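Local structure of mRNA export factor (Human herpesvirus 1, 4YXP) at the interface of chains A and B. The protein regulates viral gene expression, inhibiting cellular splicing and mediating nuclear export of intronless viral mRNAs, and forms a homodimer through its C-terminal domain. Numbering follows the deposited sequence. Chains: chain A/B, mRNA export factor.

The interface of chains A and B. Residues chain A 72-75, 78, 124; chain B 269-271, 273.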
# COMPACT_ATOMS: atom_id res chain seq x y z
N ARG A 72 7.87 19.45 13.28
CA ARG A 72 9.23 19.37 12.77
C ARG A 72 10.27 19.62 13.87
O ARG A 72 10.06 20.45 14.75
CB ARG A 72 9.44 20.37 11.64
CG ARG A 72 10.78 20.24 10.94
CD ARG A 72 10.82 21.03 9.65
NE ARG A 72 11.95 20.66 8.81
CZ ARG A 72 12.11 21.05 7.54
NH1 ARG A 72 11.21 21.83 6.97
NH2 ARG A 72 13.18 20.65 6.86
N VAL A 73 11.38 18.89 13.79
CA VAL A 73 12.52 19.11 14.68
C VAL A 73 13.80 19.11 13.85
O VAL A 73 13.87 18.42 12.82
CB VAL A 73 12.60 18.04 15.79
CG1 VAL A 73 11.33 18.05 16.64
CG2 VAL A 73 12.84 16.66 15.20
N SER A 74 14.79 19.87 14.28
CA SER A 74 16.13 19.78 13.70
C SER A 74 16.81 18.53 14.24
O SER A 74 16.37 17.96 15.24
CB SER A 74 16.96 21.02 14.02
OG SER A 74 17.28 21.07 15.40
N TRP A 75 17.88 18.10 13.58
CA TRP A 75 18.67 16.97 14.07
C TRP A 75 19.19 17.26 15.48
O TRP A 75 19.19 16.39 16.34
CB TRP A 75 19.83 16.67 13.12
CG TRP A 75 20.86 15.72 13.68
CD1 TRP A 75 22.16 16.00 13.96
CD2 TRP A 75 20.65 14.35 14.04
NE1 TRP A 75 22.79 14.88 14.45
CE2 TRP A 75 21.88 13.86 14.51
CE3 TRP A 75 19.55 13.49 14.00
CZ2 TRP A 75 22.04 12.54 14.95
CZ3 TRP A 75 19.71 12.18 14.43
CH2 TRP A 75 20.95 11.72 14.89
N LEU A 78 16.57 16.66 17.96
CA LEU A 78 16.29 15.23 18.12
C LEU A 78 17.34 14.58 19.02
O LEU A 78 17.02 13.72 19.83
CB LEU A 78 16.25 14.55 16.75
CG LEU A 78 16.00 13.04 16.74
CD1 LEU A 78 14.73 12.68 17.50
CD2 LEU A 78 15.93 12.52 15.31
N ALA A 124 16.07 8.08 11.27
CA ALA A 124 16.61 9.16 12.08
C ALA A 124 16.50 8.80 13.56
O ALA A 124 17.36 9.16 14.37
CB ALA A 124 15.88 10.47 11.79
N PHE B 269 7.61 12.89 15.02
CA PHE B 269 8.37 14.04 14.51
C PHE B 269 8.65 13.98 13.01
O PHE B 269 8.49 12.93 12.37
CB PHE B 269 9.70 14.18 15.26
CG PHE B 269 10.62 13.00 15.13
CD1 PHE B 269 11.50 12.90 14.07
CD2 PHE B 269 10.61 11.99 16.08
CE1 PHE B 269 12.34 11.81 13.94
CE2 PHE B 269 11.45 10.89 15.97
CZ PHE B 269 12.32 10.80 14.90
N TYR B 270 9.03 15.13 12.46
CA TYR B 270 9.54 15.25 11.10
C TYR B 270 10.95 15.82 11.16
O TYR B 270 11.15 16.92 11.67
CB TYR B 270 8.63 16.15 10.26
CG TYR B 270 9.15 16.46 8.86
CD1 TYR B 270 9.40 15.45 7.95
CD2 TYR B 270 9.36 17.77 8.46
CE1 TYR B 270 9.87 15.73 6.67
CE2 TYR B 270 9.82 18.07 7.18
CZ TYR B 270 10.07 17.04 6.29
OH TYR B 270 10.52 17.33 5.03
N CYS B 271 11.93 15.06 10.67
CA CYS B 271 13.31 15.53 10.67
C CYS B 271 13.93 15.40 9.28
O CYS B 271 14.17 14.30 8.79
CB CYS B 271 14.15 14.75 11.69
SG CYS B 271 15.79 15.46 11.96
N SER B 273 17.12 17.24 7.29
CA SER B 273 18.26 18.15 7.34
C SER B 273 18.72 18.62 5.97
O SER B 273 19.65 19.42 5.87
CB SER B 273 19.44 17.47 8.06
OG SER B 273 19.06 17.00 9.33
O HOH W 1 18.35 19.25 11.06
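The ring of B:Phe269 receives the branched end of A:Leu78 on one face, where CD1 sits 4.0 Å above the plane and displaced toward the rim; CD2 comes as near, 3.9 Å from CE1, so the isobutyl fork meets the far end of the ring with both methyls. The two side chains cross at about a right angle. B:Phe269 reaches this position with CG in the crowded place between backbone N and carbonyl carbon (chi1 61°), and CG2 of A:Val73 packs obliquely against its CB. The guanidinium of A:Arg72 has CE2 of B:Tyr270 over one face, 3.7 Å above the plane and toward its rim, but the two flat groups are inclined by 58° and do not stack. Both residues hold CG anti to the backbone N, so the extended arginine runs alongside the tyrosine, its CD 3.8 Å from ring atom CD2. At the edge of the A:Trp75 indole, in its plane, lies the carbonyl O of A:Ala124 from the same chain.

Between these side chains the backbones form a parallel beta bridge, A:Arg72 with B:Tyr270. Here A:Val73 N donates a nearly straight hydrogen bond of 2.9 Å to B:Tyr270 O, arriving in the carbonyl plane. The thiol SG of B:Cys271 makes at most a weak bond to A:Val73 O. At the start of helix 75-91, a water lies 2.8 Å from A:Trp75 N and 2.9 Å from the hydroxyl OG of B:Ser273, linking the chains.

The C-terminal tail of one subunit thus docks along the other's loop and helix 75-91, one half of a two-fold pair of contacts that helps hold together the intertwined ICP27 homodimer.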